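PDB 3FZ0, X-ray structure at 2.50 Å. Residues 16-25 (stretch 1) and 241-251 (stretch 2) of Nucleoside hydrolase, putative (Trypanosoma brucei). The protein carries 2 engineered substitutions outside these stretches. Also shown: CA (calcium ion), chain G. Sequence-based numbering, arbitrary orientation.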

# COMPACT_ATOMS: atom_id res chain seq x y z
N GLY B 16 19.63 19.64 14.30
CA GLY B 16 20.53 20.00 13.20
C GLY B 16 20.83 21.50 13.13
O GLY B 16 20.37 22.29 13.98
N GLY B 17 21.60 21.89 12.11
CA GLY B 17 22.03 23.27 11.93
C GLY B 17 20.86 24.23 11.88
O GLY B 17 20.83 25.23 12.62
N ASP B 18 19.85 23.93 11.05
CA ASP B 18 18.68 24.82 10.99
C ASP B 18 17.78 24.77 12.23
O ASP B 18 17.16 25.77 12.60
CB ASP B 18 17.93 24.71 9.64
CG ASP B 18 17.18 23.38 9.48
OD1 ASP B 18 17.81 22.30 9.68
OD2 ASP B 18 15.95 23.45 9.17
N ASP B 19 17.77 23.65 12.93
CA ASP B 19 17.16 23.62 14.27
C ASP B 19 17.83 24.61 15.24
O ASP B 19 17.15 25.27 16.05
CB ASP B 19 17.25 22.21 14.86
CG ASP B 19 16.57 21.17 14.00
OD1 ASP B 19 17.17 20.72 13.01
OD2 ASP B 19 15.43 20.78 14.30
N ALA B 20 19.15 24.70 15.21
CA ALA B 20 19.87 25.62 16.08
C ALA B 20 19.51 27.07 15.77
O ALA B 20 19.22 27.81 16.69
CB ALA B 20 21.38 25.41 16.02
N ILE B 21 19.53 27.47 14.48
CA ILE B 21 19.12 28.82 14.07
C ILE B 21 17.66 29.09 14.52
O ILE B 21 17.35 30.18 15.01
CB ILE B 21 19.21 29.03 12.51
CG1 ILE B 21 20.66 28.84 12.02
CG2 ILE B 21 18.63 30.44 12.10
CD1 ILE B 21 21.68 29.80 12.63
N ALA B 22 16.79 28.10 14.36
CA ALA B 22 15.38 28.26 14.80
C ALA B 22 15.25 28.51 16.32
O ALA B 22 14.47 29.38 16.75
CB ALA B 22 14.55 27.05 14.39
N ILE B 23 16.00 27.75 17.11
CA ILE B 23 15.95 27.91 18.57
C ILE B 23 16.56 29.26 18.96
O ILE B 23 16.04 29.94 19.84
CB ILE B 23 16.62 26.70 19.32
CG1 ILE B 23 15.83 25.41 19.01
CG2 ILE B 23 16.68 26.95 20.80
CD1 ILE B 23 16.60 24.11 19.20
N MET B 24 17.61 29.65 18.26
CA MET B 24 18.21 30.96 18.42
C MET B 24 17.20 32.06 18.14
O MET B 24 17.14 33.07 18.86
CB MET B 24 19.46 31.12 17.54
CG MET B 24 20.67 30.23 17.96
SD MET B 24 22.12 30.42 16.87
CE MET B 24 23.06 31.66 17.73
N LEU B 25 16.37 31.85 17.14
CA LEU B 25 15.38 32.84 16.76
C LEU B 25 14.32 32.96 17.86
O LEU B 25 14.03 34.08 18.34
CB LEU B 25 14.78 32.50 15.40
CG LEU B 25 14.03 33.54 14.56
CD1 LEU B 25 13.77 32.96 13.17
CD2 LEU B 25 12.74 33.94 15.16
N LYS B 241 29.91 36.39 19.84
CA LYS B 241 29.97 34.96 20.11
C LYS B 241 28.84 34.25 19.37
O LYS B 241 28.96 33.05 19.10
CB LYS B 241 29.98 34.66 21.62
CG LYS B 241 28.80 35.25 22.37
CD LYS B 241 28.89 35.05 23.86
CE LYS B 241 27.56 34.63 24.45
NZ LYS B 241 27.68 34.46 25.92
N TRP B 242 27.77 35.00 19.04
CA TRP B 242 26.66 34.50 18.19
C TRP B 242 27.11 34.30 16.74
O TRP B 242 26.84 33.29 16.14
CB TRP B 242 25.42 35.43 18.20
CG TRP B 242 24.97 36.07 19.52
CD1 TRP B 242 24.73 37.39 19.73
CD2 TRP B 242 24.68 35.41 20.78
NE1 TRP B 242 24.32 37.61 21.02
CE2 TRP B 242 24.28 36.42 21.69
CE3 TRP B 242 24.74 34.09 21.23
CZ2 TRP B 242 23.93 36.15 23.03
CZ3 TRP B 242 24.40 33.81 22.56
CH2 TRP B 242 24.01 34.86 23.45
N GLN B 243 27.78 35.28 16.15
CA GLN B 243 28.25 35.13 14.77
C GLN B 243 29.31 34.03 14.65
O GLN B 243 29.25 33.22 13.74
CB GLN B 243 28.78 36.45 14.24
CG GLN B 243 27.77 37.60 14.29
CD GLN B 243 28.45 38.93 14.08
OE1 GLN B 243 29.41 39.23 14.78
NE2 GLN B 243 27.99 39.73 13.12
N GLU B 244 30.24 34.00 15.60
CA GLU B 244 31.29 32.97 15.60
C GLU B 244 30.68 31.56 15.60
O GLU B 244 31.06 30.71 14.78
CB GLU B 244 32.24 33.14 16.78
CG GLU B 244 33.17 31.96 16.96
CD GLU B 244 34.14 32.16 18.08
OE1 GLU B 244 34.71 31.14 18.52
OE2 GLU B 244 34.36 33.32 18.53
N PHE B 245 29.72 31.35 16.49
CA PHE B 245 29.02 30.09 16.61
C PHE B 245 28.27 29.74 15.31
O PHE B 245 28.36 28.60 14.86
CB PHE B 245 28.07 30.12 17.83
CG PHE B 245 27.24 28.87 18.01
CD1 PHE B 245 27.68 27.85 18.83
CD2 PHE B 245 26.00 28.74 17.39
CE1 PHE B 245 26.90 26.69 19.01
CE2 PHE B 245 25.22 27.59 17.56
CZ PHE B 245 25.65 26.58 18.37
N ILE B 246 27.54 30.69 14.73
CA ILE B 246 26.84 30.46 13.48
C ILE B 246 27.83 30.12 12.37
O ILE B 246 27.62 29.16 11.65
CB ILE B 246 25.84 31.62 13.09
CG1 ILE B 246 24.73 31.74 14.16
CG2 ILE B 246 25.26 31.42 11.63
CD1 ILE B 246 23.81 32.92 13.97
N GLU B 247 28.94 30.84 12.27
CA GLU B 247 29.95 30.49 11.26
C GLU B 247 30.45 29.05 11.40
O GLU B 247 30.61 28.35 10.39
CB GLU B 247 31.14 31.48 11.21
CG GLU B 247 31.98 31.32 9.97
CD GLU B 247 33.24 32.20 9.94
OE1 GLU B 247 33.85 32.30 8.87
OE2 GLU B 247 33.64 32.79 10.98
N LYS B 248 30.67 28.60 12.63
CA LYS B 248 31.17 27.25 12.87
C LYS B 248 30.10 26.19 12.61
O LYS B 248 30.39 25.11 12.09
CB LYS B 248 31.70 27.13 14.30
CG LYS B 248 33.10 27.72 14.54
CD LYS B 248 33.39 27.62 16.03
CE LYS B 248 34.63 28.33 16.43
NZ LYS B 248 34.80 28.16 17.89
N LEU B 249 28.86 26.51 12.99
CA LEU B 249 27.72 25.61 12.81
C LEU B 249 27.42 25.28 11.35
O LEU B 249 27.06 24.16 11.04
CB LEU B 249 26.50 26.25 13.43
CG LEU B 249 25.22 25.47 13.43
CD1 LEU B 249 25.27 24.26 14.39
CD2 LEU B 249 24.13 26.45 13.81
N PHE B 250 27.62 26.27 10.47
CA PHE B 250 27.24 26.17 9.06
C PHE B 250 28.43 25.84 8.14
O PHE B 250 28.26 25.76 6.93
CB PHE B 250 26.57 27.48 8.59
CG PHE B 250 25.07 27.49 8.72
CD1 PHE B 250 24.46 27.24 9.94
CD2 PHE B 250 24.27 27.73 7.60
CE1 PHE B 250 23.08 27.23 10.07
CE2 PHE B 250 22.87 27.71 7.69
CZ PHE B 250 22.27 27.47 8.95
N GLN B 251 29.62 25.66 8.72
CA GLN B 251 30.84 25.53 7.89
C GLN B 251 30.82 24.35 6.92
O GLN B 251 31.28 24.46 5.78
CB GLN B 251 32.13 25.56 8.74
CG GLN B 251 32.38 24.35 9.66
CD GLN B 251 33.61 24.51 10.55
OE1 GLN B 251 33.51 24.56 11.78
NE2 GLN B 251 34.77 24.60 9.93
CA CA G . 14.98 19.74 12.05
O HOH W 1 16.64 20.02 10.27
O HOH W 2 13.59 20.04 10.25
O HOH W 3 14.79 17.38 10.76

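Two helices, 17-25 and 241-249, run nearly antiparallel at 160°, their axes 10.8 Å apart at closest approach. No hydrogen bond joins them; the contact is apolar packing, and its first rule is that a longer side chain fills the wider end. The CA atoms of Gly17 and Leu249 lie 6.2 Å apart, those of Ile21 and Ile246 7.9 Å, and those of Met24 and Trp242 9.2 Å, so the spacing widens from Gly17 to Met24.

Gly16 holds the N-cap position, and its N donates to Asp19 OD1 at 3.0 Å, tying the start of the helix to the Asp19 carboxylate, which also binds the calcium ion. At Gly17 the backbone itself becomes the packing surface: its O lies 3.7 Å from Leu249 CD2 and 3.9 Å from Phe250 CE1. A CB here would point toward stretch 2 and sit 3.9 Å from Phe250 CE1, close but not overlapping. The same carbonyl accepts the helical hydrogen bond from Ile21 N at 3.2 Å, so its polar need is met although its neighbors across the contact are carbon.

Asp18 and Asp19 take no part in the packing. Asp19 binds the calcium ion with both carboxylate oxygens, OD1 at 2.6 Å and OD2 at 2.5 Å from the calcium ion, while Asp18 OD1 accepts a hydrogen bond from water 1, itself a calcium ligand. Metal binding and helix packing thus occupy different sides of the same helix.

Ala20 returns to the contact with its CA-to-CB bond directed toward stretch 2, and its CB meets Leu249 CD2 at 3.7 Å. One turn on from Gly17, Ile21 starts sideways, but its m, m rotamer brings the end of the side chain nearer. Its CD1 reaches Ile246 CG1 at 3.9 Å and Leu249 CD2 at 4.3 Å, and its CG1 approaches Phe250 CE1 at 3.5 Å, obliquely to the ring. Leu249 CD2 therefore serves Gly17, Ala20 and Ile21 together.

Ala22 and Ile23 are out of reach, and Met24 resumes the pattern where the backbones are wider apart. It has the largest covered area of any residue here. With chi1 m and chi2 t, the chain extends across the gap, placing CE 3.9 Å from Ile246 CG1, 4.2 Å from Phe245 CD2 and 4.5 Å from Trp242 CB. Its SD lies 5.3 Å from the Phe245 ring centroid, again oblique. Leu25 is out of reach of stretch 2.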